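Local coordinates for sensor protein (Shewanella oneidensis, PDB 3LIC) that probably senses an extracellular signal through its PDC-fold domain and relays it to the kinase part of a two-component regulatory system, at residues S23-L28 with L252-V257; Q33-G38 with Q67-F72; S122-I125 with G130-S133. All coordinates share one frame; numbering follows the deposited sequence. Where two conformers were deposited one is given.

Interaction 1: residues S23-L28 with L252-V257; sequences SRLQFL and LKWRVV
With CG opposite its backbone N (chi1 170°), Leu25 extends its isobutyl group off helix 2-46 to meet Val256, and CD2 reaches out toward residues 252-257. On the strand, Val256 has CG1 opposite its own N (chi1 165°), which leaves the other methyl, CG2, beside the N and facing Leu25. Leu25 CD2 lies 3.6 Å from Val256 CG2, a close methyl-to-methyl packing distance, and the two side chains run alongside each other in opposing senses. The same Leu25 CD2 stands 4.4 Å from Trp254 CE3, a looser touch than the first, and approaches the indole obliquely. Leu25 therefore supplies the largest share of the surface buried here, 64 of 151 Å², with Val256 and Trp254 dividing most of the rest. The pairing skips Arg255, whose CB points the other way, as expected where a strand begins to alternate its side chains. All three touching residues are buried and the interface is apolar. Leu25 also packs on Val249 and on Leu176 of helix 172-176, while Trp254 sets its ring edge-to-face with that of Trp132. Val256 pairs by backbone hydrogen bonds with Ala247, which places the contact where helix 2-46 runs past the five-stranded sheet that contains strand 255-261.

Interaction 2: residues Q33-G38 with Q67-F72; sequences QANTQG and QRNPDF
Asn35 meets Phe72 amide against ring edge, with the two planes 75° apart. Its CG lies in the plane of the ring at the edge, and Asn35 OD1 comes to 3.6 Å from Phe72 CE2, also near that plane, so the carboxamide abuts the rim and neither face. The methylene follows: Asn35 CB is 3.9 Å from Phe72 CE2 and 4.0 Å from Phe72 CZ, which makes the outer corner of the ring the part that is touched. The Phe72 ring reaches this position with CG opposite its carbonyl carbon (chi1 -53°), pointing back toward helix 2-46. Asn69 brings its own amide to Asn35 from the opposite direction, the two planes standing nearly perpendicular at 87°; this touch is peripheral, and in the whole contact Asn69 has 15 Å² covered against 54 Å² for Asn35. Asn69 and Phe72 are the ends of a type I beta turn, closed by the bond from Phe72 N to Asn69 O at 3.1 Å, and this turn presents both side chains to one residue of the helix. Arg96 NH1 bonds to the backbone oxygens of both turn ends, while Arg65 NH1 takes the backbone oxygen of Asn35. Beyond the contact, the Phe72 ring meets that of His31 and packs on Val165 and Leu167 of the sheet. The chemistry is therefore mostly van der Waals, perhaps with a slight electrostatic gain, since a carbonyl oxygen near the ring plane would face the weakly positive hydrogens of an aromatic edge.

Interaction 3: residues S122-I125 with G130-S133; sequences SKAI and GYWS
Tyr131 and Lys123 lose the most surface here, 68 and 46 Å², and they meet face-on: Lys123 CB hangs over one face of the phenol ring. The evidence for a CH-pi contact is direct, since Lys123 CB is 3.5 Å from the centroid of the Tyr131 ring and only 17° off its normal, shifted a little toward the CE2 and CZ rim. The lysine chain continues across that rim, with Lys123 CG 3.4 Å from Tyr131 OH. A bend at chi2 (-56°) then takes the outer part of the chain away from the tyrosine, so the aliphatic base does the packing and the ammonium does not join in. Tyr131 opens strand 131-137, an outermost strand of the six-stranded antiparallel sheet of this PDC-type sensor lobe, and the loop after helix 119-122 folds back over it. Ala124 adds the third surface, its CB 4.0 Å from both Tyr131 CB and Tyr131 CD2, obliquely placed against the ring. A serine in place of Tyr131 would probably leave Lys123 CB without the ring face beneath it and open a gap between loop and strand. Ala124 also touches Ala150 on strand 145-153, the residue whose backbone bonds to that of Tyr131. A weak hydrogen bond runs between Tyr131 OH and Asp119 OD2 at the start of helix 119-122.

From the N terminus, helix 2-46 supplies the first segment of interaction 1 and, further along, that of interaction 2. Interaction 2 closes first, when the chain returns from helix 55-68 to the turn ahead of strand 74-79. Interaction 3 closes next, a short loop joining helix 119-122 to strand 131-137. These two follow in series, and both nest inside the long loop that interaction 1 shuts when strand 255-261 reaches the helix. Interaction 1 thus ties the five-stranded sheet to the helix; interaction 2 joins the same helix to the turn leading into the six-stranded sheet, and interaction 3 lies at that sheet's outermost strand 131-137. Leu28 CD1 touches Asp71 CB at 3.6 Å, and Leu252 CD2 lies 4.0 Å from Trp132 CD1.

Interaction 1: residues S23-L28 with L252-V257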
# COMPACT_ATOMS: atom_id res chain seq x y z
N SER A 23 -5.96 -6.76 10.79
CA SER A 23 -4.89 -6.91 11.71
C SER A 23 -3.54 -7.19 11.05
O SER A 23 -2.53 -6.57 11.40
CB SER A 23 -5.22 -8.11 12.60
OG SER A 23 -4.88 -7.84 13.90
N ARG A 24 -3.49 -8.20 10.21
CA ARG A 24 -2.32 -8.52 9.40
C ARG A 24 -1.87 -7.27 8.67
O ARG A 24 -0.69 -6.94 8.62
CB ARG A 24 -2.68 -9.59 8.36
CG ARG A 24 -3.38 -10.83 8.99
CD ARG A 24 -3.30 -12.13 8.17
NE ARG A 24 -3.71 -13.20 9.06
CZ ARG A 24 -4.88 -13.83 9.03
NH1 ARG A 24 -5.77 -13.58 8.08
NH2 ARG A 24 -5.14 -14.74 9.96
N LEU A 25 -2.83 -6.57 8.06
CA LEU A 25 -2.51 -5.44 7.25
C LEU A 25 -1.93 -4.36 8.17
O LEU A 25 -0.97 -3.74 7.82
CB LEU A 25 -3.71 -4.92 6.42
CG LEU A 25 -3.51 -3.56 5.70
CD1 LEU A 25 -2.49 -3.56 4.62
CD2 LEU A 25 -4.85 -3.05 5.15
N GLN A 26 -2.50 -4.17 9.37
CA GLN A 26 -1.93 -3.20 10.31
C GLN A 26 -0.45 -3.42 10.66
O GLN A 26 0.36 -2.48 10.63
CB GLN A 26 -2.74 -3.21 11.62
CG GLN A 26 -2.36 -2.06 12.61
CD GLN A 26 -2.89 -2.32 14.02
OE1 GLN A 26 -3.77 -3.17 14.23
NE2 GLN A 26 -2.33 -1.62 14.99
N PHE A 27 -0.11 -4.66 11.03
CA PHE A 27 1.25 -4.96 11.37
C PHE A 27 2.20 -4.81 10.13
O PHE A 27 3.31 -4.35 10.28
CB PHE A 27 1.34 -6.31 12.13
CG PHE A 27 0.78 -6.21 13.54
CD1 PHE A 27 1.48 -5.51 14.54
CD2 PHE A 27 -0.43 -6.80 13.88
CE1 PHE A 27 0.96 -5.38 15.83
CE2 PHE A 27 -0.95 -6.67 15.14
CZ PHE A 27 -0.26 -5.94 16.12
N LEU A 28 1.72 -5.12 8.92
CA LEU A 28 2.49 -4.97 7.71
C LEU A 28 2.81 -3.50 7.45
O LEU A 28 3.95 -3.16 7.12
CB LEU A 28 1.68 -5.51 6.54
CG LEU A 28 2.31 -5.34 5.13
CD1 LEU A 28 3.71 -5.98 5.07
CD2 LEU A 28 1.43 -5.91 4.05
N LEU A 252 -4.59 4.46 10.92
CA LEU A 252 -4.64 4.82 9.52
C LEU A 252 -6.06 4.95 9.03
O LEU A 252 -6.37 5.81 8.20
CB LEU A 252 -3.86 3.78 8.69
CG LEU A 252 -2.34 3.75 8.90
CD1 LEU A 252 -1.86 2.38 8.51
CD2 LEU A 252 -1.56 4.87 8.13
N LYS A 253 -6.94 4.09 9.54
CA LYS A 253 -8.36 4.14 9.21
C LYS A 253 -8.55 3.69 7.79
O LYS A 253 -9.55 3.99 7.15
CB LYS A 253 -8.88 5.57 9.38
CG LYS A 253 -9.01 5.92 10.83
CD LYS A 253 -8.50 7.31 11.03
CE LYS A 253 -9.07 7.85 12.33
NZ LYS A 253 -10.52 7.48 12.25
N TRP A 254 -7.56 2.98 7.26
CA TRP A 254 -7.86 2.21 6.09
C TRP A 254 -8.88 1.13 6.50
O TRP A 254 -8.98 0.79 7.73
CB TRP A 254 -6.61 1.55 5.53
CG TRP A 254 -5.58 2.52 5.09
CD1 TRP A 254 -5.52 3.88 5.37
CD2 TRP A 254 -4.40 2.22 4.33
NE1 TRP A 254 -4.39 4.41 4.80
CE2 TRP A 254 -3.69 3.42 4.16
CE3 TRP A 254 -3.92 1.05 3.74
CZ2 TRP A 254 -2.49 3.47 3.47
CZ3 TRP A 254 -2.74 1.11 3.04
CH2 TRP A 254 -2.03 2.31 2.92
N ARG A 255 -9.61 0.64 5.48
CA ARG A 255 -10.56 -0.48 5.58
C ARG A 255 -10.17 -1.77 4.83
O ARG A 255 -9.68 -1.74 3.70
CB ARG A 255 -11.94 -0.06 5.07
CG ARG A 255 -12.92 0.45 6.15
CD ARG A 255 -12.54 1.82 6.66
NE ARG A 255 -12.25 2.79 5.60
CZ ARG A 255 -13.16 3.47 4.91
NH1 ARG A 255 -14.44 3.26 5.12
NH2 ARG A 255 -12.76 4.34 3.98
N VAL A 256 -10.47 -2.91 5.44
CA VAL A 256 -10.32 -4.15 4.74
C VAL A 256 -11.72 -4.63 4.59
O VAL A 256 -12.47 -4.63 5.57
CB VAL A 256 -9.53 -5.14 5.58
CG1 VAL A 256 -9.69 -6.55 5.02
CG2 VAL A 256 -8.04 -4.70 5.59
N VAL A 257 -12.08 -5.00 3.37
CA VAL A 257 -13.40 -5.57 3.11
C VAL A 257 -13.25 -7.03 2.67
O VAL A 257 -12.55 -7.30 1.71
CB VAL A 257 -14.11 -4.82 1.97
CG1 VAL A 257 -15.54 -5.39 1.75
CG2 VAL A 257 -14.11 -3.31 2.25

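Interaction 2: residues Q33-G38 with Q67-F72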
# COMPACT_ATOMS: atom_id res chain seq x y z
N GLN A 33 6.36 1.39 7.85
CA GLN A 33 6.49 2.72 8.44
C GLN A 33 7.72 2.82 9.30
O GLN A 33 8.59 3.68 9.04
CB GLN A 33 5.23 3.09 9.21
CG GLN A 33 4.03 3.23 8.25
CD GLN A 33 2.61 3.33 8.91
OE1 GLN A 33 2.48 3.54 10.10
NE2 GLN A 33 1.58 3.14 8.12
N ALA A 34 7.81 1.94 10.29
CA ALA A 34 8.91 1.92 11.25
C ALA A 34 10.28 1.81 10.63
O ALA A 34 11.22 2.51 11.05
CB ALA A 34 8.74 0.76 12.21
N ASN A 35 10.40 0.92 9.65
CA ASN A 35 11.65 0.77 8.90
C ASN A 35 12.07 1.94 8.02
O ASN A 35 13.22 2.29 7.95
CB ASN A 35 11.54 -0.48 8.05
CG ASN A 35 12.01 -1.70 8.80
OD1 ASN A 35 12.85 -2.45 8.30
ND2 ASN A 35 11.52 -1.87 10.03
N THR A 36 11.13 2.51 7.29
CA THR A 36 11.40 3.70 6.52
C THR A 36 11.77 4.86 7.47
O THR A 36 12.76 5.54 7.24
CB THR A 36 10.20 4.07 5.68
OG1 THR A 36 9.83 2.90 5.00
CG2 THR A 36 10.55 5.16 4.64
N GLN A 37 11.01 5.04 8.53
CA GLN A 37 11.38 6.05 9.52
C GLN A 37 12.79 5.80 10.09
O GLN A 37 13.57 6.72 10.27
CB GLN A 37 10.31 6.13 10.64
CG GLN A 37 8.99 6.67 10.12
CD GLN A 37 7.86 6.50 11.16
OE1 GLN A 37 8.10 6.03 12.27
NE2 GLN A 37 6.64 6.85 10.80
N GLY A 38 13.14 4.55 10.35
CA GLY A 38 14.44 4.26 10.98
C GLY A 38 15.52 4.65 9.94
O GLY A 38 16.50 5.35 10.27
N GLN A 67 16.50 -7.72 1.08
CA GLN A 67 16.81 -9.12 1.29
C GLN A 67 16.41 -9.58 2.70
O GLN A 67 15.86 -10.66 2.89
CB GLN A 67 18.30 -9.32 1.04
CG GLN A 67 18.68 -10.74 0.70
CD GLN A 67 20.01 -10.81 -0.10
OE1 GLN A 67 20.23 -11.75 -0.84
NE2 GLN A 67 20.87 -9.82 0.07
N ARG A 68 16.65 -8.73 3.69
CA ARG A 68 16.29 -9.08 5.07
C ARG A 68 14.82 -8.87 5.48
O ARG A 68 14.42 -9.36 6.53
CB ARG A 68 17.29 -8.41 6.06
CG ARG A 68 18.71 -8.90 5.68
CD ARG A 68 19.79 -8.92 6.75
NE ARG A 68 20.59 -7.70 6.67
CZ ARG A 68 21.91 -7.61 6.49
NH1 ARG A 68 22.46 -6.40 6.44
NH2 ARG A 68 22.67 -8.69 6.38
N ASN A 69 14.03 -8.17 4.67
CA ASN A 69 12.60 -7.98 4.96
C ASN A 69 11.75 -8.51 3.85
O ASN A 69 11.46 -7.79 2.91
CB ASN A 69 12.29 -6.51 5.23
CG ASN A 69 13.06 -5.98 6.41
OD1 ASN A 69 14.11 -5.35 6.28
ND2 ASN A 69 12.56 -6.25 7.56
N PRO A 70 11.37 -9.79 3.94
CA PRO A 70 10.67 -10.49 2.83
C PRO A 70 9.39 -9.79 2.38
O PRO A 70 9.02 -9.91 1.20
CB PRO A 70 10.28 -11.85 3.45
CG PRO A 70 11.45 -12.12 4.51
CD PRO A 70 11.71 -10.69 5.08
N ASP A 71 8.67 -9.09 3.28
CA ASP A 71 7.41 -8.42 2.88
C ASP A 71 7.57 -7.19 2.03
O ASP A 71 6.57 -6.81 1.40
CB ASP A 71 6.57 -8.01 4.08
CG ASP A 71 5.94 -9.20 4.76
OD1 ASP A 71 5.40 -10.08 4.04
OD2 ASP A 71 5.99 -9.25 6.01
N PHE A 72 8.78 -6.57 2.01
CA PHE A 72 8.98 -5.32 1.22
C PHE A 72 9.28 -5.66 -0.24
O PHE A 72 9.99 -6.57 -0.53
CB PHE A 72 10.09 -4.40 1.78
CG PHE A 72 9.92 -4.04 3.28
CD1 PHE A 72 8.69 -4.08 3.90
CD2 PHE A 72 11.00 -3.57 3.99
CE1 PHE A 72 8.53 -3.70 5.22
CE2 PHE A 72 10.88 -3.19 5.34
CZ PHE A 72 9.61 -3.30 5.96

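Interaction 3: residues S122-I125 with G130-S133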
# COMPACT_ATOMS: atom_id res chain seq x y z
N SER A 122 6.62 14.03 -4.40
CA SER A 122 6.04 15.37 -4.28
C SER A 122 5.40 15.59 -2.91
O SER A 122 5.67 16.61 -2.24
CB SER A 122 4.98 15.56 -5.34
OG SER A 122 5.50 15.49 -6.63
N LYS A 123 4.57 14.65 -2.46
CA LYS A 123 3.84 14.89 -1.21
C LYS A 123 4.81 15.00 -0.02
O LYS A 123 4.67 15.85 0.86
CB LYS A 123 2.79 13.82 -0.99
CG LYS A 123 1.50 14.15 -1.69
CD LYS A 123 1.03 15.55 -1.21
CE LYS A 123 -0.44 15.89 -1.56
NZ LYS A 123 -0.67 17.37 -1.37
N ALA A 124 5.87 14.19 -0.10
CA ALA A 124 6.60 13.62 1.04
C ALA A 124 7.94 14.35 1.40
O ALA A 124 8.47 14.21 2.55
CB ALA A 124 6.86 12.12 0.73
N ILE A 125 8.49 15.11 0.44
CA ILE A 125 9.78 15.83 0.67
C ILE A 125 9.74 16.82 1.89
O ILE A 125 10.79 17.16 2.50
CB ILE A 125 10.39 16.49 -0.67
CG1 ILE A 125 11.82 17.04 -0.43
CG2 ILE A 125 9.46 17.58 -1.26
CD1 ILE A 125 12.80 16.07 0.29
N GLY A 130 6.43 11.42 7.40
CA GLY A 130 6.13 10.26 6.57
C GLY A 130 4.73 10.24 5.97
O GLY A 130 3.79 10.81 6.50
N TYR A 131 4.59 9.56 4.84
CA TYR A 131 3.45 9.72 3.98
C TYR A 131 3.20 8.42 3.17
O TYR A 131 4.15 7.94 2.53
CB TYR A 131 3.85 10.88 3.02
CG TYR A 131 2.90 10.95 1.89
CD1 TYR A 131 1.61 11.48 2.12
CD2 TYR A 131 3.21 10.47 0.64
CE1 TYR A 131 0.63 11.57 1.14
CE2 TYR A 131 2.18 10.53 -0.40
CZ TYR A 131 0.89 11.10 -0.09
OH TYR A 131 -0.16 11.26 -0.96
N TRP A 132 1.98 7.86 3.11
CA TRP A 132 1.68 6.79 2.14
C TRP A 132 1.22 7.36 0.82
O TRP A 132 0.42 8.26 0.81
CB TRP A 132 0.55 5.88 2.62
CG TRP A 132 1.03 4.90 3.59
CD1 TRP A 132 0.87 4.96 4.94
CD2 TRP A 132 1.77 3.68 3.32
NE1 TRP A 132 1.48 3.88 5.53
CE2 TRP A 132 2.01 3.06 4.57
CE3 TRP A 132 2.27 3.07 2.15
CZ2 TRP A 132 2.76 1.86 4.70
CZ3 TRP A 132 2.97 1.82 2.26
CH2 TRP A 132 3.23 1.25 3.52
N SER A 133 1.68 6.85 -0.32
CA SER A 133 1.12 7.31 -1.61
C SER A 133 -0.20 6.56 -1.92
O SER A 133 -0.51 5.49 -1.30
CB SER A 133 2.11 6.97 -2.71
OG SER A 133 2.10 5.53 -2.79